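Local coordinates for protein cyclopenase asqI (Emericella nidulans, PDB 5YY3) that catalyses, with one bound zinc ion per subunit, the ring contraction of 4'-methoxycyclopenin to 4'-methoxyviridicatin, a step in the biosynthesis of the aspoquinolone mycotoxins, at residues K142-F147 against T381-G386; L563-V568 against I643-K648; R608-L613 against R624-N629. All coordinates share one frame; numbering follows the deposited sequence.

Contact 1: residues K142-F147 against T381-G386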
loop_
_atom_site.group_PDB
_atom_site.type_symbol
_atom_site.label_atom_id
_atom_site.label_comp_id
_atom_site.label_asym_id
_atom_site.label_seq_id
_atom_site.Cartn_x
_atom_site.Cartn_y
_atom_site.Cartn_z
ATOM N N LYS A 142 -31.874 -10.854 12.152
ATOM C CA LYS A 142 -32.271 -10.520 10.799
ATOM C C LYS A 142 -33.664 -9.896 10.751
ATOM O O LYS A 142 -33.985 -9.172 9.819
ATOM C CB LYS A 142 -32.234 -11.744 9.890
ATOM C CG LYS A 142 -32.121 -11.301 8.424
ATOM C CD LYS A 142 -32.798 -12.229 7.417
ATOM C CE LYS A 142 -32.942 -11.553 6.030
ATOM N NZ LYS A 142 -33.095 -10.074 6.151
ATOM N N ASN A 143 -34.495 -10.175 11.749
ATOM C CA ASN A 143 -35.836 -9.610 11.774
ATOM C C ASN A 143 -35.879 -8.163 12.248
ATOM O O ASN A 143 -36.911 -7.510 12.109
ATOM C CB ASN A 143 -36.774 -10.452 12.657
ATOM C CG ASN A 143 -37.139 -11.785 12.031
ATOM O OD1 ASN A 143 -36.559 -12.196 11.025
ATOM N ND2 ASN A 143 -38.135 -12.456 12.612
ATOM N N HIS A 144 -34.773 -7.671 12.802
ATOM C CA HIS A 144 -34.723 -6.330 13.356
ATOM C C HIS A 144 -35.046 -5.313 12.267
ATOM O O HIS A 144 -34.635 -5.488 11.115
ATOM C CB HIS A 144 -33.347 -6.067 13.967
ATOM C CG HIS A 144 -33.267 -4.801 14.757
ATOM N ND1 HIS A 144 -33.224 -3.553 14.168
ATOM C CD2 HIS A 144 -33.226 -4.586 16.095
ATOM C CE1 HIS A 144 -33.156 -2.625 15.109
ATOM N NE2 HIS A 144 -33.158 -3.226 16.288
ATOM N N PRO A 145 -35.815 -4.267 12.621
ATOM C CA PRO A 145 -36.211 -3.205 11.684
ATOM C C PRO A 145 -35.065 -2.635 10.840
ATOM O O PRO A 145 -35.308 -2.215 9.709
ATOM C CB PRO A 145 -36.774 -2.118 12.611
ATOM C CG PRO A 145 -37.343 -2.874 13.755
ATOM C CD PRO A 145 -36.457 -4.096 13.941
ATOM N N PHE A 146 -33.845 -2.611 11.376
ATOM C CA PHE A 146 -32.712 -2.025 10.655
ATOM C C PHE A 146 -32.302 -2.871 9.442
ATOM O O PHE A 146 -31.637 -2.380 8.532
ATOM C CB PHE A 146 -31.503 -1.840 11.580
ATOM C CG PHE A 146 -31.654 -0.729 12.587
ATOM C CD1 PHE A 146 -32.842 -0.035 12.722
ATOM C CD2 PHE A 146 -30.587 -0.374 13.396
ATOM C CE1 PHE A 146 -32.966 0.988 13.654
ATOM C CE2 PHE A 146 -30.701 0.636 14.322
ATOM C CZ PHE A 146 -31.895 1.323 14.452
ATOM N N PHE A 147 -32.701 -4.138 9.440
ATOM C CA PHE A 147 -32.447 -5.035 8.318
ATOM C C PHE A 147 -33.430 -4.843 7.171
ATOM O O PHE A 147 -33.534 -5.698 6.297
ATOM C CB PHE A 147 -32.490 -6.497 8.779
ATOM C CG PHE A 147 -31.183 -6.996 9.336
ATOM C CD1 PHE A 147 -30.724 -6.558 10.565
ATOM C CD2 PHE A 147 -30.414 -7.892 8.627
ATOM C CE1 PHE A 147 -29.522 -7.010 11.073
ATOM C CE2 PHE A 147 -29.224 -8.354 9.134
ATOM C CZ PHE A 147 -28.772 -7.908 10.354
ATOM N N THR A 381 -34.600 8.217 18.550
ATOM C CA THR A 381 -34.305 7.016 19.309
ATOM C C THR A 381 -32.944 6.427 18.937
ATOM O O THR A 381 -32.595 6.338 17.759
ATOM C CB THR A 381 -35.402 5.966 19.104
ATOM O OG1 THR A 381 -36.510 6.291 19.946
ATOM C CG2 THR A 381 -34.901 4.574 19.459
ATOM N N ILE A 382 -32.169 6.054 19.953
ATOM C CA ILE A 382 -30.892 5.371 19.748
ATOM C C ILE A 382 -30.956 3.933 20.201
ATOM O O ILE A 382 -31.211 3.649 21.367
ATOM C CB ILE A 382 -29.752 6.031 20.509
ATOM C CG1 ILE A 382 -29.596 7.487 20.095
ATOM C CG2 ILE A 382 -28.461 5.262 20.293
ATOM C CD1 ILE A 382 -28.689 8.233 21.021
ATOM N N SER A 383 -30.696 3.039 19.262
ATOM C CA SER A 383 -30.728 1.615 19.499
ATOM C C SER A 383 -29.356 1.068 19.849
ATOM O O SER A 383 -28.355 1.418 19.222
ATOM C CB SER A 383 -31.269 0.902 18.266
ATOM O OG SER A 383 -31.102 -0.498 18.386
ATOM N N ASN A 384 -29.307 0.218 20.868
ATOM C CA ASN A 384 -28.129 -0.597 21.084
ATOM C C ASN A 384 -28.077 -1.625 19.972
ATOM O O ASN A 384 -28.628 -2.720 20.094
ATOM C CB ASN A 384 -28.149 -1.290 22.440
ATOM C CG ASN A 384 -26.908 -2.137 22.675
ATOM O OD1 ASN A 384 -25.946 -2.079 21.896
ATOM N ND2 ASN A 384 -26.916 -2.932 23.756
ATOM N N PHE A 385 -27.416 -1.260 18.888
ATOM C CA PHE A 385 -27.368 -2.098 17.709
ATOM C C PHE A 385 -25.998 -1.971 17.074
ATOM O O PHE A 385 -25.481 -0.861 16.911
ATOM C CB PHE A 385 -28.466 -1.692 16.721
ATOM C CG PHE A 385 -28.497 -2.504 15.452
ATOM C CD1 PHE A 385 -27.620 -2.231 14.404
ATOM C CD2 PHE A 385 -29.429 -3.518 15.295
ATOM C CE1 PHE A 385 -27.652 -2.967 13.231
ATOM C CE2 PHE A 385 -29.480 -4.260 14.127
ATOM C CZ PHE A 385 -28.584 -3.987 13.087
ATOM N N GLY A 386 -25.412 -3.113 16.735
ATOM C CA GLY A 386 -24.259 -3.149 15.855
ATOM C C GLY A 386 -22.954 -2.698 16.462
ATOM O O GLY A 386 -22.050 -2.286 15.735
#

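Contact 2: residues L563-V568 against I643-K648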
loop_
_atom_site.group_PDB
_atom_site.type_symbol
_atom_site.label_atom_id
_atom_site.label_comp_id
_atom_site.label_asym_id
_atom_site.label_seq_id
_atom_site.Cartn_x
_atom_site.Cartn_y
_atom_site.Cartn_z
ATOM N N LEU A 563 -11.698 -20.375 13.685
ATOM C CA LEU A 563 -10.289 -20.271 13.326
ATOM C C LEU A 563 -9.929 -18.846 12.934
ATOM O O LEU A 563 -10.646 -18.229 12.152
ATOM C CB LEU A 563 -9.968 -21.229 12.177
ATOM C CG LEU A 563 -9.225 -22.545 12.378
ATOM C CD1 LEU A 563 -9.582 -23.212 13.667
ATOM C CD2 LEU A 563 -9.496 -23.459 11.199
ATOM N N PRO A 564 -8.819 -18.320 13.473
ATOM C CA PRO A 564 -8.258 -17.110 12.869
ATOM C C PRO A 564 -8.049 -17.340 11.379
ATOM O O PRO A 564 -7.759 -18.462 11.007
ATOM C CB PRO A 564 -6.933 -16.936 13.603
ATOM C CG PRO A 564 -7.197 -17.542 14.964
ATOM C CD PRO A 564 -8.090 -18.723 14.687
ATOM N N VAL A 565 -8.217 -16.311 10.555
ATOM C CA VAL A 565 -8.196 -16.458 9.102
ATOM C C VAL A 565 -6.847 -17.022 8.578
ATOM O O VAL A 565 -6.819 -17.749 7.582
ATOM C CB VAL A 565 -8.535 -15.099 8.414
ATOM C CG1 VAL A 565 -7.489 -14.040 8.720
ATOM C CG2 VAL A 565 -8.728 -15.254 6.901
ATOM N N GLY A 566 -5.744 -16.713 9.260
ATOM C CA GLY A 566 -4.442 -17.212 8.858
ATOM C C GLY A 566 -3.817 -16.433 7.715
ATOM O O GLY A 566 -4.271 -15.339 7.367
ATOM N N LYS A 567 -2.762 -16.993 7.125
ATOM C CA LYS A 567 -2.102 -16.364 5.973
ATOM C C LYS A 567 -2.034 -17.306 4.784
ATOM O O LYS A 567 -2.062 -18.526 4.954
ATOM C CB LYS A 567 -0.704 -15.900 6.365
ATOM C CG LYS A 567 -0.733 -14.709 7.319
ATOM C CD LYS A 567 0.624 -14.480 7.960
ATOM C CE LYS A 567 0.712 -13.093 8.560
ATOM N NZ LYS A 567 2.106 -12.832 9.005
ATOM N N VAL A 568 -1.945 -16.744 3.578
ATOM C CA VAL A 568 -1.929 -17.556 2.353
ATOM C C VAL A 568 -0.827 -18.616 2.420
ATOM O O VAL A 568 -1.055 -19.785 2.082
ATOM C CB VAL A 568 -1.744 -16.673 1.094
ATOM C CG1 VAL A 568 -1.482 -17.546 -0.168
ATOM C CG2 VAL A 568 -2.970 -15.769 0.896
ATOM N N ILE A 643 -2.284 -22.210 9.963
ATOM C CA ILE A 643 -3.537 -21.896 9.294
ATOM C C ILE A 643 -3.263 -21.191 7.968
ATOM O O ILE A 643 -2.537 -20.194 7.926
ATOM C CB ILE A 643 -4.436 -21.023 10.177
ATOM C CG1 ILE A 643 -4.608 -21.703 11.532
ATOM C CG2 ILE A 643 -5.773 -20.798 9.518
ATOM C CD1 ILE A 643 -5.424 -20.899 12.499
ATOM N N TYR A 644 -3.863 -21.730 6.908
ATOM C CA TYR A 644 -3.724 -21.240 5.538
ATOM C C TYR A 644 -4.988 -20.525 5.084
ATOM O O TYR A 644 -6.097 -21.057 5.174
ATOM C CB TYR A 644 -3.435 -22.396 4.565
ATOM C CG TYR A 644 -2.099 -23.076 4.772
ATOM C CD1 TYR A 644 -1.887 -23.916 5.863
ATOM C CD2 TYR A 644 -1.052 -22.894 3.861
ATOM C CE1 TYR A 644 -0.660 -24.538 6.057
ATOM C CE2 TYR A 644 0.173 -23.506 4.045
ATOM C CZ TYR A 644 0.364 -24.329 5.144
ATOM O OH TYR A 644 1.576 -24.944 5.337
ATOM N N ARG A 645 -4.803 -19.316 4.571
ATOM C CA ARG A 645 -5.892 -18.502 4.067
ATOM C C ARG A 645 -6.136 -18.783 2.591
ATOM O O ARG A 645 -5.192 -18.990 1.821
ATOM C CB ARG A 645 -5.567 -17.024 4.277
ATOM C CG ARG A 645 -6.670 -16.083 3.934
ATOM C CD ARG A 645 -6.305 -14.686 4.392
ATOM N NE ARG A 645 -5.342 -14.037 3.513
ATOM C CZ ARG A 645 -4.277 -13.367 3.946
ATOM N NH1 ARG A 645 -4.031 -13.284 5.252
ATOM N NH2 ARG A 645 -3.459 -12.790 3.074
ATOM N N THR A 646 -7.412 -18.745 2.215
ATOM C CA THR A 646 -7.912 -19.132 0.897
ATOM C C THR A 646 -9.063 -18.196 0.504
ATOM O O THR A 646 -9.723 -17.628 1.376
ATOM C CB THR A 646 -8.365 -20.616 0.941
ATOM O OG1 THR A 646 -7.299 -21.456 0.484
ATOM C CG2 THR A 646 -9.621 -20.890 0.154
ATOM N N THR A 647 -9.288 -18.009 -0.790
ATOM C CA THR A 647 -10.455 -17.283 -1.275
ATOM C C THR A 647 -11.404 -18.225 -2.038
ATOM O O THR A 647 -10.966 -18.898 -2.963
ATOM C CB THR A 647 -10.048 -16.134 -2.203
ATOM O OG1 THR A 647 -9.096 -15.296 -1.537
ATOM C CG2 THR A 647 -11.264 -15.307 -2.572
ATOM N N LYS A 648 -12.689 -18.276 -1.680
ATOM C CA LYS A 648 -13.639 -19.058 -2.475
ATOM C C LYS A 648 -14.706 -18.167 -3.082
ATOM O O LYS A 648 -15.655 -17.769 -2.400
ATOM C CB LYS A 648 -14.296 -20.167 -1.646
ATOM C CG LYS A 648 -13.311 -21.205 -1.167
ATOM C CD LYS A 648 -13.954 -22.568 -0.923
ATOM C CE LYS A 648 -15.098 -22.511 0.080
ATOM N NZ LYS A 648 -15.313 -23.871 0.688
HETATM O O HOH W 1 -3.548 -20.980 1.243
#

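Contact 3: residues R608-L613 against R624-N629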
loop_
_atom_site.group_PDB
_atom_site.type_symbol
_atom_site.label_atom_id
_atom_site.label_comp_id
_atom_site.label_asym_id
_atom_site.label_seq_id
_atom_site.Cartn_x
_atom_site.Cartn_y
_atom_site.Cartn_z
ATOM N N ARG A 608 -5.541 -15.951 34.959
ATOM C CA ARG A 608 -4.689 -15.299 35.965
ATOM C C ARG A 608 -3.238 -15.516 35.592
ATOM O O ARG A 608 -2.944 -16.397 34.798
ATOM C CB ARG A 608 -4.948 -15.855 37.369
ATOM C CG ARG A 608 -5.997 -15.106 38.127
ATOM C CD ARG A 608 -6.549 -15.939 39.238
ATOM N NE ARG A 608 -7.905 -16.353 38.905
ATOM C CZ ARG A 608 -8.959 -15.554 39.003
ATOM N NH1 ARG A 608 -8.794 -14.320 39.451
ATOM N NH2 ARG A 608 -10.174 -15.995 38.677
ATOM N N ALA A 609 -2.326 -14.738 36.164
ATOM C CA ALA A 609 -0.916 -14.969 35.880
ATOM C C ALA A 609 -0.515 -16.307 36.493
ATOM O O ALA A 609 -1.196 -16.803 37.393
ATOM C CB ALA A 609 -0.050 -13.843 36.419
ATOM N N TRP A 610 0.578 -16.895 36.011
ATOM C CA TRP A 610 1.051 -18.162 36.566
ATOM C C TRP A 610 2.163 -17.906 37.547
ATOM O O TRP A 610 3.090 -17.134 37.294
ATOM C CB TRP A 610 1.545 -19.118 35.485
ATOM C CG TRP A 610 0.515 -19.490 34.492
ATOM C CD1 TRP A 610 -0.823 -19.210 34.546
ATOM C CD2 TRP A 610 0.732 -20.202 33.268
ATOM N NE1 TRP A 610 -1.452 -19.710 33.426
ATOM C CE2 TRP A 610 -0.516 -20.321 32.627
ATOM C CE3 TRP A 610 1.863 -20.752 32.654
ATOM C CZ2 TRP A 610 -0.666 -20.968 31.404
ATOM C CZ3 TRP A 610 1.718 -21.392 31.446
ATOM C CH2 TRP A 610 0.461 -21.498 30.829
ATOM N N THR A 611 2.067 -18.580 38.678
ATOM C CA THR A 611 2.968 -18.324 39.776
ATOM C C THR A 611 4.375 -18.825 39.397
ATOM O O THR A 611 5.388 -18.268 39.834
ATOM C CB THR A 611 2.432 -18.984 41.058
ATOM O OG1 THR A 611 3.045 -18.377 42.191
ATOM C CG2 THR A 611 2.722 -20.461 41.070
ATOM N N GLN A 612 4.427 -19.841 38.537
ATOM C CA GLN A 612 5.694 -20.359 38.022
ATOM C C GLN A 612 6.488 -19.290 37.254
ATOM O O GLN A 612 7.714 -19.367 37.155
ATOM C CB GLN A 612 5.446 -21.571 37.118
ATOM C CG GLN A 612 5.118 -22.890 37.860
ATOM C CD GLN A 612 3.710 -22.920 38.452
ATOM O OE1 GLN A 612 2.815 -22.204 38.000
ATOM N NE2 GLN A 612 3.508 -23.767 39.452
ATOM N N LEU A 613 5.780 -18.298 36.715
ATOM C CA LEU A 613 6.416 -17.197 35.997
ATOM C C LEU A 613 6.592 -15.943 36.866
ATOM O O LEU A 613 7.657 -15.324 36.841
ATOM C CB LEU A 613 5.617 -16.856 34.750
ATOM C CG LEU A 613 5.480 -17.972 33.715
ATOM C CD1 LEU A 613 4.679 -17.477 32.524
ATOM C CD2 LEU A 613 6.844 -18.430 33.280
ATOM N N ARG A 624 6.053 -20.157 26.945
ATOM C CA ARG A 624 6.612 -21.058 25.953
ATOM C C ARG A 624 7.469 -22.158 26.572
ATOM O O ARG A 624 7.375 -23.309 26.147
ATOM C CB ARG A 624 7.442 -20.294 24.934
ATOM C CG ARG A 624 7.931 -21.190 23.819
ATOM C CD ARG A 624 9.209 -20.658 23.208
ATOM N NE ARG A 624 9.128 -19.230 22.919
ATOM C CZ ARG A 624 8.856 -18.731 21.717
ATOM N NH1 ARG A 624 8.618 -19.549 20.688
ATOM N NH2 ARG A 624 8.804 -17.415 21.545
ATOM N N THR A 625 8.292 -21.821 27.567
ATOM C CA THR A 625 9.167 -22.829 28.172
ATOM C C THR A 625 8.341 -23.855 28.950
ATOM O O THR A 625 8.583 -25.062 28.849
ATOM C CB THR A 625 10.232 -22.220 29.109
ATOM O OG1 THR A 625 9.602 -21.362 30.072
ATOM C CG2 THR A 625 11.259 -21.419 28.324
ATOM N N ILE A 626 7.350 -23.375 29.693
ATOM C CA ILE A 626 6.533 -24.239 30.536
ATOM C C ILE A 626 5.725 -25.213 29.704
ATOM O O ILE A 626 5.659 -26.399 30.010
ATOM C CB ILE A 626 5.590 -23.408 31.433
ATOM C CG1 ILE A 626 6.395 -22.766 32.570
ATOM C CG2 ILE A 626 4.453 -24.266 31.983
ATOM C CD1 ILE A 626 5.611 -21.734 33.342
ATOM N N ILE A 627 5.134 -24.725 28.623
ATOM C CA ILE A 627 4.253 -25.578 27.864
ATOM C C ILE A 627 5.059 -26.454 26.902
ATOM O O ILE A 627 4.496 -27.271 26.173
ATOM C CB ILE A 627 3.189 -24.756 27.106
ATOM C CG1 ILE A 627 3.801 -23.963 25.945
ATOM C CG2 ILE A 627 2.444 -23.838 28.073
ATOM C CD1 ILE A 627 2.766 -23.345 25.060
ATOM N N SER A 628 6.379 -26.285 26.917
ATOM C CA SER A 628 7.273 -27.174 26.176
ATOM C C SER A 628 8.000 -28.136 27.115
ATOM O O SER A 628 8.885 -28.882 26.702
ATOM C CB SER A 628 8.300 -26.365 25.386
ATOM O OG SER A 628 7.664 -25.624 24.379
ATOM N N ASN A 629 7.649 -28.095 28.391
ATOM C CA ASN A 629 8.353 -28.911 29.367
ATOM C C ASN A 629 7.535 -30.135 29.758
ATOM O O ASN A 629 6.842 -30.139 30.786
ATOM C CB ASN A 629 8.705 -28.086 30.601
ATOM C CG ASN A 629 9.810 -28.723 31.424
ATOM O OD1 ASN A 629 9.926 -29.950 31.492
ATOM N ND2 ASN A 629 10.630 -27.890 32.055
#

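Contact 1: residues K142-F147 against T381-G386
The ring of F385 is met by three different rings of one short turn, those of H144, F146 and F147, each in its own way. F146 presents its edge: CD2 stands over the centre of the F385 face, 3.6 Å from F385 CG, and the two planes are inclined at 60° in an edge-to-face pair. On the same phenylalanine, F146 CB makes a CH-pi contact, 4.2 Å from the F385 ring centroid. H144 lies obliquely to F385, with F385 CD2 above the middle of the imidazole, 3.8 Å from H144 CE1. F147 comes in near the plane of the F385 ring, its CE1 3.8 Å from F385 CZ. F385 CG, anti to the backbone N (chi1 180°), carries the ring toward the turn. This aromatic cluster lies in the hemocyanin-type domain of a tyrosinase-family protein, where it joins two loops, and the F385 side chain is about 9 Å from that of the zinc ligand H186. The turn fixes its own imidazole, since F146 N donates to H144 ND1 at 3.0 Å, close to the ring plane and nearly straight (171°). The F147 N bond to H144 O closes the same turn. Beside the cluster, S383 CB packs 3.9 Å from F146 CZ, while its OG makes a weak hydrogen bond to E115 of helix 114-127. H260 stacks on the ring of F146.

Contact 2: residues L563-V568 against I643-K648
L563 CG lies 4.1 Å from CD1 of I643, and P564 follows with its ring crossing the I643 side chain at about a right angle. The isoleucine's other branch, CG2, packs 3.4 Å from P564 O. V565 turns to a different partner: its CG2, anti to the backbone N, rests 3.5 Å from R645 CD, against the aliphatic part of the arginine. At G566 the backbone has positive phi (80°), and G566 CA packs close to I643 O. The G566 carbonyl accepts R645 NH1 on a lone pair at 3.0 Å, with the G566 oxygen 30° out of the guanidinium plane. K567 forms a single beta bridge with Y644 of strand 636-644, which lies between strands 443-449 and 571-580 in the mixed sheet of the Ig-like region. Its N donates weakly to I643 O, and its O receives R645 N at 2.9 Å from above the carbonyl plane, with Y644 CA close by in a CA-H...O contact. V568 N lies over the centre of the guanidinium, V568 CG2 is 3.7 Å from R645 NH2, and one water donates to both V568 O and R645 O. R645 NH1 also binds C231 O, W232 makes a cation-pi contact, and NH2 forms a salt bridge with D165 of the second subunit. Backbone and aliphatic contacts thus position an arginine whose charge is answered across the subunit interface, probably helping to hold the two copies together.

Contact 3: residues R608-L613 against R624-N629
With chi1 of -75°, I626 carries CG1 anti to its carbonyl carbon, and chi2 of 169° extends CD1 outward to W610, Q612 and L613. L613 has its CG likewise anti to the carbonyl carbon, and the two branched side chains meet tip to tip, L613 CD2 lying 3.5 Å from I626 CD1. The same methyl group touches Q612 CB at 3.8 Å. It also reaches the rim of the indole, 3.9 Å from W610 CE3 and near the ring plane, so the isoleucine addresses the edge of the tryptophan rather than stacking on it. I626 CG2 adds a second touch, 4.0 Å from W610 CZ3, as the two side chains slide past each other in opposite directions. Further round the six-membered ring, CG2 of I627 approaches W610 CH2 at 4.1 Å, also at the edge, its side chain crossing that of the tryptophan at about a right angle. The contact between the segments is apolar, while the polar ends turn to other partners. W610 NE1 donates to P605 O, Y504 meets the indole edge-to-face, and the Q612 amide is held by D414 and the backbone N of I415. Within 624-629, S628 OG donates to R624 O at 2.9 Å, and a type I beta turn runs from I626 to N629. W610 is the N-cap residue of the short helix 611-614. This is hydrophobic packing between two short helices, 611-614 and 623-626, in the region that leads into strand 636-644 of the mixed sheet of the Ig-like region.

Overall arrangement
From the N terminus, contact 1 comes first, closing a long excursion of 233 residues that includes several helices by bringing the loop after helix 129-133 against the loop before helix 391-410, within the hemocyanin-type domain. It is complete before either of the others begins. Contact 2 opens in the loop before strand 571-580 and closes at the end of strand 636-644. Contact 3 is nested inside that loop, pairing helices 611-614 and 623-626 before the chain enters strand 636-644. Contacts 2 and 3 have centres 29 Å apart and do not touch, whereas contacts 1 and 3 lie on opposite sides of the chain's centre, 44 Å between their centres.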